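Local coordinates for phosphate-binding protein pstS 2 (Streptococcus pneumoniae, PDB 4H1X) that probably serves as the membrane-anchored solute-binding component of the PstSACB ABC transporter, capturing phosphate for import, at residues T94-E99 with I227-I232; F106-S111 with S168-L173. All blocks are in the same frame, centred on the assembly; numbering follows the deposited sequence.

Contact 1 of 2, residues T94-E99 with I227-I232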
# COMPACT_ATOMS: atom_id res chain seq x y z
N THR A 94 12.00 4.39 -9.62
CA THR A 94 11.47 5.73 -9.31
C THR A 94 10.69 5.73 -7.99
O THR A 94 10.57 6.79 -7.35
CB THR A 94 10.64 6.30 -10.46
OG1 THR A 94 9.59 5.39 -10.78
CG2 THR A 94 11.51 6.58 -11.72
N VAL A 95 10.20 4.54 -7.57
CA VAL A 95 9.54 4.46 -6.27
C VAL A 95 10.65 4.51 -5.21
O VAL A 95 10.56 5.31 -4.28
CB VAL A 95 8.65 3.20 -6.12
CG1 VAL A 95 8.20 3.01 -4.65
CG2 VAL A 95 7.43 3.28 -7.05
N LEU A 96 11.70 3.67 -5.39
CA LEU A 96 12.85 3.60 -4.47
C LEU A 96 13.54 4.95 -4.26
O LEU A 96 13.74 5.35 -3.11
CB LEU A 96 13.89 2.59 -5.00
CG LEU A 96 13.65 1.13 -4.61
CD1 LEU A 96 14.62 0.21 -5.34
CD2 LEU A 96 13.78 0.95 -3.10
N ASP A 97 13.85 5.68 -5.34
CA ASP A 97 14.53 6.96 -5.20
C ASP A 97 13.58 8.15 -4.86
O ASP A 97 14.04 9.28 -4.79
CB ASP A 97 15.39 7.27 -6.45
CG ASP A 97 14.65 7.57 -7.74
OD1 ASP A 97 13.42 7.78 -7.69
OD2 ASP A 97 15.29 7.57 -8.81
N GLY A 98 12.28 7.87 -4.65
CA GLY A 98 11.30 8.89 -4.29
C GLY A 98 10.85 9.85 -5.39
O GLY A 98 10.12 10.81 -5.10
N GLU A 99 11.26 9.61 -6.65
CA GLU A 99 10.83 10.46 -7.77
C GLU A 99 9.34 10.28 -8.05
O GLU A 99 8.65 11.23 -8.43
CB GLU A 99 11.59 10.12 -9.04
CG GLU A 99 12.98 10.71 -9.19
CD GLU A 99 13.49 10.40 -10.58
OE1 GLU A 99 14.11 9.32 -10.76
OE2 GLU A 99 13.16 11.17 -11.52
N ILE A 227 8.89 -2.38 5.65
CA ILE A 227 9.13 -3.73 5.13
C ILE A 227 8.85 -3.77 3.62
O ILE A 227 9.27 -4.70 2.95
CB ILE A 227 8.33 -4.81 5.89
CG1 ILE A 227 6.81 -4.65 5.72
CG2 ILE A 227 8.75 -4.87 7.35
CD1 ILE A 227 5.91 -5.91 6.14
N ALA A 228 8.15 -2.78 3.10
CA ALA A 228 7.82 -2.71 1.67
C ALA A 228 7.37 -1.32 1.30
O ALA A 228 6.87 -0.57 2.16
CB ALA A 228 6.70 -3.70 1.33
N LEU A 229 7.48 -1.00 0.01
CA LEU A 229 6.94 0.22 -0.57
C LEU A 229 5.86 -0.19 -1.53
O LEU A 229 6.04 -1.12 -2.33
CB LEU A 229 7.99 1.09 -1.27
CG LEU A 229 9.15 1.59 -0.40
CD1 LEU A 229 10.11 2.41 -1.25
CD2 LEU A 229 8.66 2.40 0.78
N ASP A 230 4.70 0.42 -1.38
CA ASP A 230 3.56 0.10 -2.21
C ASP A 230 3.29 1.26 -3.13
O ASP A 230 2.85 2.31 -2.66
CB ASP A 230 2.34 -0.23 -1.34
CG ASP A 230 1.07 -0.50 -2.13
OD1 ASP A 230 1.12 -1.31 -3.09
OD2 ASP A 230 0.03 0.12 -1.81
N GLY A 231 3.63 1.11 -4.40
CA GLY A 231 3.37 2.16 -5.37
C GLY A 231 1.95 1.99 -5.91
O GLY A 231 1.37 0.89 -5.84
N ILE A 232 1.37 3.09 -6.39
CA ILE A 232 0.04 3.10 -6.99
C ILE A 232 0.21 3.59 -8.44
O ILE A 232 0.82 4.63 -8.67
CB ILE A 232 -0.97 3.94 -6.18
CG1 ILE A 232 -1.23 3.33 -4.78
CG2 ILE A 232 -2.29 4.14 -6.97
CD1 ILE A 232 -1.89 4.29 -3.78
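V95, near the end of helix 92-96, lies over strand 223-236 opposite G231, their CA atoms 6.6 Å apart. G231 has no side chain to stand between the two backbones, and the V95 methyl CG2 sits directly above it. The other methyl, CG1, does the touching, two residues back along the strand. With CG1 anti to the backbone N of V95 (chi1 169°), this branch meets L229 alongside, CG1 lying 3.9 Å from both CB and CD1 of L229, and the two side chains run past each other in opposite directions. L96 adds a looser touch at the more exposed margin, its CD2 4.4 Å from L229 CD1. The contact is wholly apolar, with no hydrogen bond across it. In the two-lobed periplasmic binding protein fold, strand 223-236 is one of the long strands running between the lobes, and the end of the helix rests on its middle part. Past L96 the helix gives way to a turn: G98 takes positive phi while its N still bonds to V95 O, 3.1 Å away. D97 then forms an Asx turn, its OD1 accepting from E99 N at 3.0 Å on the anti side of the carboxylate and 30° out of its plane. V95 O has a second donor in Q103 NE2. On the strand, the CB of D230 points away from the helix, and its carboxylate forms a salt bridge with R104.

Contact 2 of 2, residues F106-S111 with S168-L173; sequences FNIVWS and SLMEKL
I108 and M170 make the closer of two apolar touches between the strand and the helix: the selenomethionine methyl CE of M170 reaches I108 CG2 at 3.6 Å. M170 gets there by bending. Its CB does not point at the strand, but kinks at chi2 (52°) and chi3 (60°) curl the selenium and terminal methyl toward it, and the two side chains cross at about a right angle. The second touch is between F106 and L169, whose CB atoms both point across the gap. L169 CD2 comes up at the edge of the phenyl ring, near its plane, 4.1 Å from F106 CD2, while the side chains run obliquely to one another. All four residues are buried, and the backbones stay well separated, with the CA atoms of F106 and L169 9.2 Å apart, a gap bridged by side chains alone. Behind this first shell, the other branch of I108, CG1, meets the indole of W110 edge-on and in the ring plane. I122 and I207 also touch I108, M170 is packed against F121 and M209 as well, and the F106 ring meets that of F139 with their planes at about 50°. Backbone bonds hold the strand between two neighbours: I108 pairs with D225 on one, and N107 and V109 pair with V210 and G208 on the other. Helix 164-180 links the parallel strands 155-162 and 183-190, so the contact packs the helix of a beta-alpha-beta crossover against its own sheet, as in the alpha/beta lobes of periplasmic binding proteins.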
# COMPACT_ATOMS: atom_id res chain seq x y z
N PHE A 106 4.80 0.39 3.82
CA PHE A 106 4.18 -0.60 4.68
C PHE A 106 5.12 -0.74 5.86
O PHE A 106 6.20 -1.33 5.73
CB PHE A 106 3.93 -1.94 3.99
CG PHE A 106 2.78 -2.02 3.01
CD1 PHE A 106 2.00 -0.90 2.72
CD2 PHE A 106 2.42 -3.25 2.46
CE1 PHE A 106 0.89 -1.00 1.86
CE2 PHE A 106 1.31 -3.35 1.60
CZ PHE A 106 0.58 -2.22 1.29
N ASN A 107 4.77 -0.05 6.95
CA ASN A 107 5.56 -0.06 8.16
C ASN A 107 5.07 -1.10 9.14
O ASN A 107 3.86 -1.30 9.30
CB ASN A 107 5.49 1.32 8.85
CG ASN A 107 6.31 2.37 8.16
OD1 ASN A 107 7.45 2.13 7.75
ND2 ASN A 107 5.75 3.54 7.99
N ILE A 108 6.02 -1.68 9.85
CA ILE A 108 5.82 -2.50 11.04
C ILE A 108 6.35 -1.64 12.20
O ILE A 108 7.30 -0.84 12.01
CB ILE A 108 6.46 -3.90 10.99
CG1 ILE A 108 8.00 -3.82 10.77
CG2 ILE A 108 5.74 -4.77 9.95
CD1 ILE A 108 8.75 -5.06 11.00
N VAL A 109 5.70 -1.71 13.35
CA VAL A 109 6.08 -0.92 14.51
C VAL A 109 6.16 -1.85 15.71
O VAL A 109 5.41 -2.81 15.79
CB VAL A 109 5.13 0.29 14.79
CG1 VAL A 109 5.00 1.19 13.57
CG2 VAL A 109 3.75 -0.17 15.25
N TRP A 110 7.07 -1.54 16.63
CA TRP A 110 7.23 -2.31 17.86
C TRP A 110 7.77 -1.40 18.96
O TRP A 110 8.22 -0.28 18.67
CB TRP A 110 8.15 -3.53 17.65
CG TRP A 110 9.57 -3.19 17.33
CD1 TRP A 110 10.60 -3.02 18.21
CD2 TRP A 110 10.13 -3.10 16.02
NE1 TRP A 110 11.77 -2.82 17.53
CE2 TRP A 110 11.52 -2.88 16.18
CE3 TRP A 110 9.61 -3.19 14.72
CZ2 TRP A 110 12.39 -2.71 15.08
CZ3 TRP A 110 10.46 -3.02 13.64
CH2 TRP A 110 11.83 -2.78 13.83
N SER A 111 7.73 -1.89 20.21
CA SER A 111 8.25 -1.13 21.34
C SER A 111 9.29 -1.98 22.06
O SER A 111 9.63 -3.08 21.60
CB SER A 111 7.10 -0.81 22.29
OG SER A 111 6.65 -2.02 22.89
N SER A 168 -2.36 -8.77 3.90
CA SER A 168 -2.08 -9.83 2.93
C SER A 168 -0.60 -10.16 2.90
O SER A 168 -0.25 -11.34 3.00
CB SER A 168 -2.57 -9.47 1.53
OG SER A 168 -2.38 -10.60 0.69
N LEU A 169 0.26 -9.13 2.84
CA LEU A 169 1.71 -9.31 2.82
C LEU A 169 2.20 -9.94 4.13
O LEU A 169 3.05 -10.83 4.10
CB LEU A 169 2.43 -7.98 2.56
CG LEU A 169 3.97 -8.09 2.58
CD1 LEU A 169 4.50 -9.10 1.52
CD2 LEU A 169 4.62 -6.73 2.40
N MSE A 170 1.65 -9.49 5.28
CA MSE A 170 2.01 -10.04 6.59
C MSE A 170 1.68 -11.54 6.62
O MSE A 170 2.48 -12.32 7.13
CB MSE A 170 1.27 -9.29 7.70
CG MSE A 170 1.73 -9.66 9.07
SE MSE A 170 3.71 -9.52 9.24
CE MSE A 170 4.01 -7.79 8.89
N GLU A 171 0.52 -11.94 6.04
CA GLU A 171 0.10 -13.34 5.95
C GLU A 171 1.18 -14.15 5.19
O GLU A 171 1.57 -15.22 5.64
CB GLU A 171 -1.28 -13.45 5.28
CG GLU A 171 -2.44 -13.07 6.20
CD GLU A 171 -3.72 -12.50 5.60
OE1 GLU A 171 -4.02 -12.78 4.42
OE2 GLU A 171 -4.44 -11.80 6.34
N LYS A 172 1.69 -13.61 4.05
CA LYS A 172 2.73 -14.31 3.25
C LYS A 172 4.02 -14.48 4.10
O LYS A 172 4.67 -15.53 4.08
CB LYS A 172 3.04 -13.54 1.94
CG LYS A 172 1.85 -13.35 0.96
CD LYS A 172 1.33 -14.67 0.42
CE LYS A 172 0.32 -14.44 -0.68
NZ LYS A 172 -0.34 -15.72 -1.06
N LEU A 173 4.36 -13.44 4.85
CA LEU A 173 5.57 -13.47 5.70
C LEU A 173 5.39 -14.46 6.84
O LEU A 173 6.31 -15.25 7.08
CB LEU A 173 5.92 -12.08 6.22
CG LEU A 173 6.48 -11.12 5.14
CD1 LEU A 173 6.39 -9.66 5.60
CD2 LEU A 173 7.97 -11.47 4.76

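Overall arrangement
The two contacts have centres about 17 Å apart and meet through the antiparallel pair of strands 103-110 and 223-236. In chain order come 94-99, 106-111, 168-173 and 227-232, so both partners of contact 2 fall between those of contact 1. F106 joins them directly: its N and O lie 2.8 Å from A228 O and 2.9 Å from I227 N, probable hydrogen bonds that make a classic beta bulge, and I227 CG2 packs on I108 CG1 at 3.7 Å. Strand 223-236 also pairs with 67-72 and 81-85, and so reaches from the part of the sheet holding contact 2 to the strands beyond contact 1, consistent with paired strands bridging the two lobes of a binding protein.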